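Local coordinates for protein DR2417 (Deinococcus radiodurans, PDB 4XWW) that degrades RNA as a dimeric two-metal-ion exoribonuclease of the metallo-beta-lactamase superfamily, probably working 5' to 3' and in rRNA maturation, at residues R194-G199 with L391-P396; G202-I207 with R395-L400; T243-Q248 with T311-Q316. All coordinates share one frame; numbering follows the deposited sequence.

Contact 1: residues R194-G199 with L391-P396; sequences RVEQAG and LNLTRP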
loop_
_atom_site.group_PDB
_atom_site.type_symbol
_atom_site.label_atom_id
_atom_site.label_comp_id
_atom_site.label_asym_id
_atom_site.label_seq_id
_atom_site.Cartn_x
_atom_site.Cartn_y
_atom_site.Cartn_z
ATOM N N ARG A 194 5.413 34.549 19.872
ATOM C CA ARG A 194 6.444 35.022 18.951
ATOM C C ARG A 194 5.907 35.075 17.536
ATOM O O ARG A 194 6.219 35.985 16.775
ATOM C CB ARG A 194 7.689 34.134 18.988
ATOM C CG ARG A 194 8.764 34.592 18.019
ATOM C CD ARG A 194 9.327 35.955 18.504
ATOM N NE ARG A 194 10.300 36.621 17.623
ATOM C CZ ARG A 194 9.981 37.443 16.622
ATOM N NH1 ARG A 194 8.695 37.672 16.311
ATOM N NH2 ARG A 194 10.942 38.030 15.920
ATOM N N VAL A 195 5.105 34.070 17.180
ATOM C CA VAL A 195 4.521 33.999 15.849
ATOM C C VAL A 195 3.553 35.169 15.636
ATOM O O VAL A 195 3.570 35.821 14.587
ATOM C CB VAL A 195 3.809 32.638 15.631
ATOM C CG1 VAL A 195 2.976 32.650 14.354
ATOM C CG2 VAL A 195 4.843 31.479 15.612
ATOM N N GLU A 196 2.720 35.439 16.636
ATOM C CA GLU A 196 1.793 36.565 16.552
ATOM C C GLU A 196 2.548 37.897 16.420
ATOM O O GLU A 196 2.150 38.783 15.654
ATOM C CB GLU A 196 0.876 36.595 17.773
ATOM C CG GLU A 196 -0.051 37.804 17.779
ATOM C CD GLU A 196 -1.231 37.636 18.710
ATOM O OE1 GLU A 196 -1.092 36.918 19.725
ATOM O OE2 GLU A 196 -2.298 38.221 18.418
ATOM N N GLN A 197 3.641 38.041 17.172
ATOM C CA GLN A 197 4.482 39.230 17.069
ATOM C C GLN A 197 5.038 39.358 15.655
ATOM O O GLN A 197 5.101 40.449 15.116
ATOM C CB GLN A 197 5.637 39.191 18.080
ATOM C CG GLN A 197 6.537 40.431 18.075
ATOM C CD GLN A 197 5.797 41.708 18.462
ATOM O OE1 GLN A 197 4.986 41.717 19.391
ATOM N NE2 GLN A 197 6.043 42.771 17.730
ATOM N N ALA A 198 5.418 38.228 15.054
ATOM C CA ALA A 198 5.989 38.251 13.713
ATOM C C ALA A 198 4.952 38.780 12.728
ATOM O O ALA A 198 5.269 39.571 11.850
ATOM C CB ALA A 198 6.485 36.843 13.293
ATOM N N GLY A 199 3.704 38.360 12.905
ATOM C CA GLY A 199 2.602 38.885 12.111
ATOM C C GLY A 199 2.447 40.405 12.233
ATOM O O GLY A 199 2.166 41.087 11.247
ATOM N N LEU A 391 -1.718 30.816 9.795
ATOM C CA LEU A 391 -2.041 31.758 8.724
ATOM C C LEU A 391 -2.703 33.022 9.271
ATOM O O LEU A 391 -2.395 34.116 8.815
ATOM C CB LEU A 391 -2.944 31.082 7.670
ATOM C CG LEU A 391 -2.208 30.172 6.676
ATOM C CD1 LEU A 391 -3.082 29.032 6.198
ATOM C CD2 LEU A 391 -1.717 30.989 5.482
ATOM N N ASN A 392 -3.576 32.890 10.266
ATOM C CA ASN A 392 -4.255 34.060 10.833
ATOM C C ASN A 392 -3.331 34.921 11.691
ATOM O O ASN A 392 -3.463 36.144 11.722
ATOM C CB ASN A 392 -5.473 33.635 11.674
ATOM C CG ASN A 392 -6.665 33.180 10.825
ATOM O OD1 ASN A 392 -6.847 33.619 9.687
ATOM N ND2 ASN A 392 -7.480 32.296 11.388
ATOM N N LEU A 393 -2.408 34.279 12.396
ATOM C CA LEU A 393 -1.483 34.995 13.268
ATOM C C LEU A 393 -0.393 35.728 12.477
ATOM O O LEU A 393 0.019 36.826 12.848
ATOM C CB LEU A 393 -0.844 34.017 14.257
ATOM C CG LEU A 393 -1.702 33.558 15.430
ATOM C CD1 LEU A 393 -0.929 32.546 16.254
ATOM C CD2 LEU A 393 -2.082 34.774 16.320
ATOM N N THR A 394 0.083 35.105 11.400
ATOM C CA THR A 394 1.190 35.673 10.627
ATOM C C THR A 394 0.739 36.664 9.560
ATOM O O THR A 394 1.514 37.564 9.185
ATOM C CB THR A 394 2.039 34.588 9.962
ATOM O OG1 THR A 394 1.192 33.705 9.225
ATOM C CG2 THR A 394 2.807 33.806 11.013
ATOM N N ARG A 395 -0.491 36.517 9.073
ATOM C CA ARG A 395 -1.024 37.450 8.071
ATOM C C ARG A 395 -0.029 37.714 6.936
ATOM O O ARG A 395 0.299 38.867 6.651
ATOM C CB ARG A 395 -1.409 38.784 8.731
ATOM C CG ARG A 395 -2.761 38.759 9.427
ATOM C CD ARG A 395 -2.703 39.396 10.815
ATOM N NE ARG A 395 -2.177 40.758 10.802
ATOM C CZ ARG A 395 -1.570 41.327 11.840
ATOM N NH1 ARG A 395 -1.407 40.642 12.963
ATOM N NH2 ARG A 395 -1.119 42.575 11.758
ATOM N N PRO A 396 0.475 36.648 6.294
ATOM C CA PRO A 396 1.606 36.819 5.378
ATOM C C PRO A 396 1.193 37.435 4.046
ATOM O O PRO A 396 0.074 37.226 3.566
ATOM C CB PRO A 396 2.098 35.385 5.175
ATOM C CG PRO A 396 0.836 34.600 5.212
ATOM C CD PRO A 396 -0.014 35.255 6.285
HETATM O O HOH W 1 -0.258 38.928 14.449
HETATM O O HOH W 2 2.321 40.284 8.697
#
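Glu196 lies obliquely across Leu393 and meets one methyl, CD2, with every atom of its side chain. Glu196 CB is 3.8 Å from Leu393 CD2, and CG and CD keep nearly the same spacing. At the tip, Glu196 OE1 and OE2 are still only 4.1 and 4.0 Å from Leu393 CD2. Glu196 CG stands anti to the backbone N (chi1 176°), beside Leu393 CD2, and the chain runs on extended. Arg395 NH1 and Glu196 OE2 are 6.0 Å apart, opposite charges not in contact. On the inner side Val195 CG1 presses against Thr394 CG2 at 3.5 Å, while Thr394 OG1 bonds back to Ile390 O. With no side chain on Gly199, the backbones close in: Gly199 CA makes CH···O contacts to the carbonyl oxygens of Leu393 and Thr394, each at 3.4 Å. Gly199 O sits over one face of the Arg395 guanidinium, offset toward its rim. Water 1 donates to both Glu196 O and Leu393 O. Two neighbouring helices, 192-201 and 384-394, thus pack closely on one face of the seven-stranded sheet, reaching Leu171 and Leu206, an arrangement typical of the alpha/beta-beta/alpha sandwich of metallo-beta-lactamase folds.

Contact 2: residues G202-I207 with R395-L400; sequences GVLLLI and RPKFFL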
loop_
_atom_site.group_PDB
_atom_site.type_symbol
_atom_site.label_atom_id
_atom_site.label_comp_id
_atom_site.label_asym_id
_atom_site.label_seq_id
_atom_site.Cartn_x
_atom_site.Cartn_y
_atom_site.Cartn_z
ATOM N N GLY A 202 5.374 42.144 10.564
ATOM C CA GLY A 202 5.214 41.940 9.137
ATOM C C GLY A 202 5.907 40.655 8.705
ATOM O O GLY A 202 7.114 40.523 8.870
ATOM N N VAL A 203 5.144 39.690 8.198
ATOM C CA VAL A 203 5.720 38.502 7.573
ATOM C C VAL A 203 5.561 38.640 6.050
ATOM O O VAL A 203 4.439 38.686 5.544
ATOM C CB VAL A 203 5.035 37.202 8.070
ATOM C CG1 VAL A 203 5.525 35.965 7.280
ATOM C CG2 VAL A 203 5.256 37.015 9.578
ATOM N N LEU A 204 6.673 38.755 5.323
ATOM C CA LEU A 204 6.604 38.805 3.856
ATOM C C LEU A 204 6.207 37.459 3.245
ATOM O O LEU A 204 5.352 37.380 2.346
ATOM C CB LEU A 204 7.951 39.255 3.282
ATOM C CG LEU A 204 8.023 39.348 1.752
ATOM C CD1 LEU A 204 7.048 40.398 1.235
ATOM C CD2 LEU A 204 9.428 39.703 1.328
ATOM N N LEU A 205 6.845 36.400 3.723
ATOM C CA LEU A 205 6.591 35.065 3.201
ATOM C C LEU A 205 6.407 34.078 4.337
ATOM O O LEU A 205 7.232 34.002 5.246
ATOM C CB LEU A 205 7.741 34.605 2.302
ATOM C CG LEU A 205 7.685 33.144 1.851
ATOM C CD1 LEU A 205 6.497 32.931 0.930
ATOM C CD2 LEU A 205 8.985 32.800 1.153
ATOM N N LEU A 206 5.315 33.322 4.275
ATOM C CA LEU A 206 5.127 32.190 5.176
ATOM C C LEU A 206 5.392 30.861 4.447
ATOM O O LEU A 206 4.896 30.635 3.328
ATOM C CB LEU A 206 3.710 32.190 5.749
ATOM C CG LEU A 206 3.317 30.915 6.517
ATOM C CD1 LEU A 206 4.080 30.842 7.860
ATOM C CD2 LEU A 206 1.810 30.879 6.756
ATOM N N ILE A 207 6.197 30.009 5.072
ATOM C CA ILE A 207 6.387 28.630 4.611
ATOM C C ILE A 207 5.828 27.707 5.691
ATOM O O ILE A 207 6.296 27.723 6.839
ATOM C CB ILE A 207 7.893 28.338 4.335
ATOM C CG1 ILE A 207 8.489 29.364 3.359
ATOM C CG2 ILE A 207 8.094 26.905 3.805
ATOM C CD1 ILE A 207 9.984 29.176 3.172
ATOM N N ARG A 395 -0.491 36.517 9.073
ATOM C CA ARG A 395 -1.024 37.450 8.071
ATOM C C ARG A 395 -0.029 37.714 6.936
ATOM O O ARG A 395 0.299 38.867 6.651
ATOM C CB ARG A 395 -1.409 38.784 8.731
ATOM C CG ARG A 395 -2.761 38.759 9.427
ATOM C CD ARG A 395 -2.703 39.396 10.815
ATOM N NE ARG A 395 -2.177 40.758 10.802
ATOM C CZ ARG A 395 -1.570 41.327 11.840
ATOM N NH1 ARG A 395 -1.407 40.642 12.963
ATOM N NH2 ARG A 395 -1.119 42.575 11.758
ATOM N N PRO A 396 0.475 36.648 6.294
ATOM C CA PRO A 396 1.606 36.819 5.378
ATOM C C PRO A 396 1.193 37.435 4.046
ATOM O O PRO A 396 0.074 37.226 3.566
ATOM C CB PRO A 396 2.098 35.385 5.175
ATOM C CG PRO A 396 0.836 34.600 5.212
ATOM C CD PRO A 396 -0.014 35.255 6.285
ATOM N N LYS A 397 2.097 38.178 3.434
ATOM C CA LYS A 397 1.818 38.707 2.111
ATOM C C LYS A 397 1.861 37.575 1.095
ATOM O O LYS A 397 1.000 37.488 0.224
ATOM C CB LYS A 397 2.805 39.806 1.733
ATOM C CG LYS A 397 2.497 40.474 0.390
ATOM C CD LYS A 397 3.288 41.793 0.235
ATOM C CE LYS A 397 2.853 42.551 -1.032
ATOM N NZ LYS A 397 3.696 43.743 -1.330
ATOM N N PHE A 398 2.850 36.694 1.223
ATOM C CA PHE A 398 3.024 35.614 0.256
ATOM C C PHE A 398 3.091 34.267 0.969
ATOM O O PHE A 398 3.454 34.209 2.141
ATOM C CB PHE A 398 4.275 35.873 -0.573
ATOM C CG PHE A 398 4.200 37.152 -1.381
ATOM C CD1 PHE A 398 3.155 37.347 -2.264
ATOM C CD2 PHE A 398 5.163 38.147 -1.251
ATOM C CE1 PHE A 398 3.073 38.516 -3.016
ATOM C CE2 PHE A 398 5.088 39.327 -1.994
ATOM C CZ PHE A 398 4.036 39.509 -2.882
ATOM N N PHE A 399 2.722 33.185 0.290
ATOM C CA PHE A 399 2.590 31.912 0.976
ATOM C C PHE A 399 3.110 30.753 0.119
ATOM O O PHE A 399 2.735 30.615 -1.053
ATOM C CB PHE A 399 1.117 31.725 1.373
ATOM C CG PHE A 399 0.800 30.416 2.050
ATOM C CD1 PHE A 399 1.656 29.861 2.987
ATOM C CD2 PHE A 399 -0.392 29.774 1.768
ATOM C CE1 PHE A 399 1.330 28.652 3.610
ATOM C CE2 PHE A 399 -0.730 28.583 2.383
ATOM C CZ PHE A 399 0.134 28.013 3.300
ATOM N N LEU A 400 3.985 29.938 0.722
ATOM C CA LEU A 400 4.516 28.722 0.112
ATOM C C LEU A 400 4.157 27.503 0.943
ATOM O O LEU A 400 4.884 27.143 1.867
ATOM C CB LEU A 400 6.042 28.771 -0.020
ATOM C CG LEU A 400 6.721 29.482 -1.182
ATOM C CD1 LEU A 400 8.235 29.321 -1.039
ATOM C CD2 LEU A 400 6.256 28.896 -2.504
#
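Leu205, Leu206 and Ile207 pair in parallel with Phe398, Phe399 and Leu400, as adjoining strands of one sheet of the metallo-beta-lactamase sandwich. Leu206 holds CG anti to its backbone N (chi1 170°), so that CG lies 4.0 Å from Phe399 CD1. The two side chains run side by side on the face turned to helix 384-394; Leu206 CB also meets Pro396 CB at 3.6 Å, and Leu391 and Thr394 close over this group. On the other face Leu205 CD1 reaches across to Phe398 CB and Leu400 CG, with Leu437 of the second sheet against Leu205 and Phe398. Leu204 and Phe398 also point the same way, Leu204 CD1 touching Phe398 CD2 at 3.8 Å. One face of the Phe398 ring carries Lys397 CG, 3.6 Å above its centre; the extended lysine runs on to Asp440 and Pro439, and Phe442 stacks with the ring. Lys397 N bonds to Val203 O ahead of the strands, and Phe398 N, starting the second strand, to Leu204 O; Leu206 N bonds to Phe398 O. Leu206 O receives Leu400 N at 2.8 Å in a straight bond (179°), while Phe399 CD1 brings its ring edge to 3.3 Å from the same Leu206 O.

Contact 3: residues T243-Q248 with T311-Q316; sequences TTFASQ and TGSQGQ. With nucleotides of chain C.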
loop_
_atom_site.group_PDB
_atom_site.type_symbol
_atom_site.label_atom_id
_atom_site.label_comp_id
_atom_site.label_asym_id
_atom_site.label_seq_id
_atom_site.Cartn_x
_atom_site.Cartn_y
_atom_site.Cartn_z
ATOM N N THR A 243 4.470 -0.552 20.608
ATOM C CA THR A 243 5.388 -0.018 19.598
ATOM C C THR A 243 4.949 1.355 19.181
ATOM O O THR A 243 3.761 1.677 19.171
ATOM C CB THR A 243 5.481 -0.939 18.349
ATOM O OG1 THR A 243 6.495 -0.454 17.460
ATOM C CG2 THR A 243 4.145 -0.987 17.592
ATOM N N THR A 244 5.936 2.207 18.891
ATOM C CA THR A 244 5.701 3.538 18.393
ATOM C C THR A 244 7.009 3.904 17.677
ATOM O O THR A 244 7.922 3.080 17.637
ATOM C CB THR A 244 5.356 4.505 19.545
ATOM O OG1 THR A 244 4.903 5.755 19.032
ATOM C CG2 THR A 244 6.563 4.699 20.450
ATOM N N PHE A 245 7.116 5.095 17.092
ATOM C CA PHE A 245 8.403 5.513 16.525
ATOM C C PHE A 245 9.427 5.625 17.649
ATOM O O PHE A 245 9.104 6.167 18.694
ATOM C CB PHE A 245 8.278 6.865 15.796
ATOM C CG PHE A 245 7.077 6.966 14.896
ATOM C CD1 PHE A 245 6.949 6.141 13.797
ATOM C CD2 PHE A 245 6.079 7.897 15.151
ATOM C CE1 PHE A 245 5.842 6.234 12.968
ATOM C CE2 PHE A 245 4.969 7.999 14.325
ATOM C CZ PHE A 245 4.852 7.167 13.235
ATOM N N ALA A 246 10.662 5.150 17.459
ATOM C CA ALA A 246 11.661 5.225 18.541
ATOM C C ALA A 246 11.993 6.668 18.922
ATOM O O ALA A 246 12.435 6.940 20.028
ATOM C CB ALA A 246 12.940 4.490 18.159
ATOM N N SER A 247 11.742 7.583 17.998
ATOM C CA SER A 247 12.028 8.992 18.232
ATOM C C SER A 247 10.864 9.772 18.850
ATOM O O SER A 247 10.962 10.990 19.045
ATOM C CB SER A 247 12.445 9.655 16.924
ATOM O OG SER A 247 11.354 9.779 16.030
ATOM N N GLN A 248 9.753 9.090 19.153
ATOM C CA GLN A 248 8.615 9.789 19.741
ATOM C C GLN A 248 8.878 9.914 21.224
ATOM O O GLN A 248 8.271 9.225 22.045
ATOM C CB GLN A 248 7.284 9.067 19.494
ATOM C CG GLN A 248 6.195 9.971 18.883
ATOM C CD GLN A 248 5.797 11.198 19.731
ATOM O OE1 GLN A 248 6.413 11.528 20.757
ATOM N NE2 GLN A 248 4.757 11.890 19.277
ATOM N N THR A 311 10.590 -1.552 18.840
ATOM C CA THR A 311 10.679 -1.089 17.467
ATOM C C THR A 311 9.719 -1.861 16.569
ATOM O O THR A 311 9.329 -2.976 16.899
ATOM C CB THR A 311 12.088 -1.276 16.939
ATOM O OG1 THR A 311 12.497 -2.631 17.155
ATOM C CG2 THR A 311 13.074 -0.341 17.668
ATOM N N GLY A 312 9.384 -1.278 15.425
ATOM C CA GLY A 312 8.612 -1.987 14.429
ATOM C C GLY A 312 7.241 -1.443 14.111
ATOM O O GLY A 312 6.441 -2.161 13.527
ATOM N N SER A 313 6.989 -0.179 14.437
ATOM C CA SER A 313 5.639 0.383 14.342
ATOM C C SER A 313 5.115 0.438 12.905
ATOM O O SER A 313 3.907 0.506 12.678
ATOM C CB SER A 313 5.605 1.782 14.960
ATOM O OG SER A 313 6.206 2.726 14.099
ATOM N N GLN A 314 6.022 0.380 11.937
ATOM C CA GLN A 314 5.626 0.443 10.533
ATOM C C GLN A 314 5.671 -0.920 9.853
ATOM O O GLN A 314 5.711 -1.013 8.630
ATOM C CB GLN A 314 6.517 1.436 9.776
ATOM C CG GLN A 314 6.223 2.897 10.123
ATOM C CD GLN A 314 4.753 3.249 9.941
ATOM O OE1 GLN A 314 4.214 3.171 8.835
ATOM N NE2 GLN A 314 4.097 3.635 11.035
ATOM N N GLY A 315 5.668 -1.984 10.644
ATOM C CA GLY A 315 5.553 -3.323 10.081
ATOM C C GLY A 315 6.830 -3.960 9.576
ATOM O O GLY A 315 6.777 -4.983 8.889
ATOM N N GLN A 316 7.976 -3.369 9.917
ATOM C CA GLN A 316 9.271 -3.907 9.506
ATOM C C GLN A 316 9.424 -5.341 10.022
ATOM O O GLN A 316 9.437 -5.566 11.230
ATOM C CB GLN A 316 10.416 -3.026 10.026
ATOM C CG GLN A 316 10.345 -1.548 9.612
ATOM C CD GLN A 316 9.677 -0.665 10.655
ATOM O OE1 GLN A 316 8.715 -1.070 11.312
ATOM N NE2 GLN A 316 10.195 0.554 10.820
ATOM P P U C 5 12.148 3.564 13.913
ATOM O OP1 U C 5 10.804 3.449 13.307
ATOM O OP2 U C 5 12.283 3.658 15.381
ATOM O "O5'" U C 5 13.022 2.329 13.422
ATOM C "C5'" U C 5 12.647 0.998 13.804
ATOM C "C4'" U C 5 13.060 0.001 12.750
ATOM O "O4'" U C 5 13.384 0.680 11.506
ATOM C "C3'" U C 5 14.319 -0.791 13.053
ATOM O "O3'" U C 5 14.087 -1.839 13.983
ATOM C "C2'" U C 5 14.701 -1.282 11.665
ATOM O "O2'" U C 5 13.900 -2.354 11.221
ATOM C "C1'" U C 5 14.409 -0.035 10.830
ATOM N N1 U C 5 15.586 0.834 10.701
ATOM C C2 U C 5 16.508 0.513 9.725
ATOM O O2 U C 5 16.368 -0.433 8.970
ATOM N N3 U C 5 17.593 1.348 9.660
ATOM C C4 U C 5 17.857 2.441 10.456
ATOM O O4 U C 5 18.884 3.094 10.270
ATOM C C5 U C 5 16.861 2.703 11.451
ATOM C C6 U C 5 15.790 1.905 11.542
ATOM P P U C 6 15.235 -2.244 15.007
ATOM O OP1 U C 6 14.698 -3.277 15.931
ATOM O OP2 U C 6 15.861 -0.999 15.536
ATOM O "O5'" U C 6 16.333 -2.929 14.071
ATOM C "C5'" U C 6 16.015 -4.020 13.223
ATOM C "C4'" U C 6 17.151 -4.319 12.277
ATOM O "O4'" U C 6 17.371 -3.182 11.401
ATOM C "C3'" U C 6 18.503 -4.543 12.935
ATOM O "O3'" U C 6 18.664 -5.855 13.442
ATOM C "C2'" U C 6 19.481 -4.179 11.827
ATOM O "O2'" U C 6 19.577 -5.229 10.876
ATOM C "C1'" U C 6 18.755 -3.006 11.172
ATOM N N1 U C 6 19.180 -1.705 11.746
ATOM C C2 U C 6 20.291 -1.095 11.190
ATOM O O2 U C 6 20.912 -1.580 10.260
ATOM N N3 U C 6 20.647 0.106 11.760
ATOM C C4 U C 6 20.024 0.749 12.811
ATOM O O4 U C 6 20.466 1.828 13.213
ATOM C C5 U C 6 18.886 0.057 13.335
ATOM C C6 U C 6 18.519 -1.112 12.798
ATOM P P U C 4 12.478 9.285 12.621
ATOM O OP1 U C 4 12.311 9.454 14.082
ATOM O OP2 U C 4 12.996 10.405 11.804
ATOM O "O5'" U C 4 13.399 8.000 12.429
ATOM C "C5'" U C 4 13.483 7.321 11.168
ATOM C "C4'" U C 4 12.616 6.086 11.177
ATOM O "O4'" U C 4 12.373 5.680 9.802
ATOM C "C3'" U C 4 13.208 4.860 11.871
ATOM O "O3'" U C 4 12.882 4.829 13.261
ATOM C "C2'" U C 4 12.664 3.716 11.024
ATOM O "O2'" U C 4 11.306 3.411 11.262
ATOM C "C1'" U C 4 12.751 4.329 9.631
ATOM N N1 U C 4 14.108 4.303 9.068
ATOM C C2 U C 4 14.392 3.334 8.126
ATOM O O2 U C 4 13.571 2.516 7.748
ATOM N N3 U C 4 15.675 3.363 7.640
ATOM C C4 U C 4 16.682 4.237 7.989
ATOM O O4 U C 4 17.788 4.131 7.459
ATOM C C5 U C 4 16.309 5.208 8.972
ATOM C C6 U C 4 15.065 5.208 9.465
HETATM O O HOH W 3 9.422 1.808 15.818
#
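Water 3 sits between Thr244 and Gly312, accepting from Gly312 N at 3.1 Å and lying 2.7 Å from Thr244 O, to which it can donate. Its bond to OP1 of U5 in chain C is weak, and its two protons cannot serve every oxygen around it. Beside it, Thr243 OG1 stands anti to its backbone N (chi1 -174°), against the Ser313 backbone; its hydrogen bond goes to Cys310 O. Ser313 CB fills in next to Thr244 C, and Ser313 OG comes obliquely to Phe245 CD1 at 3.5 Å. Further along that ring, Gln314 NE2 is 3.7 Å from Phe245 CE1, the amide turned 30° from the ring plane. The Gln314 amide is pinned at both ends, OE1 by Ile347 N and Asn350 ND2, NE2 by Asn345 O. These are the loops that follow adjacent parallel strands 240-243 and 306-310 of the beta-CASP domain, each with a type I turn, and together they line the RNA path. Phe245 packs on a sugar of the bound RNA. In the first turn Ala246 N donates to U5 OP2 of chain C at 3.0 Å (150°). From the other loop Thr311 OG1 donates to U6 OP1 of chain C at 2.6 Å and accepts from Val320 N, which fixes the hydroxyl on the phosphate. Gln316 reaches the same strand of RNA, with NE2 3.1 Å from U4 O2' of chain C.

Overall arrangement
From the N terminus, the chain first supplies 194-199 and 202-207, consecutive helix and strand of the metallo-beta-lactamase region. It then enters the beta-CASP domain, where contact 3 closes a short loop of 62 residues between 243-248 and 311-316. Only after this excursion do 391-396 and 395-400 return to the first region and close contacts 1 and 2. Those two long loops interleave rather than nest, share Arg395 and Pro396, and both enclose contact 3. Contact 1 joins two helices and contact 2 the strands that follow them, in the sheet beneath, their centres 9 Å apart. Contact 3, about 35 Å from contact 1 between centres, lies in the beta-CASP domain, against the bound RNA.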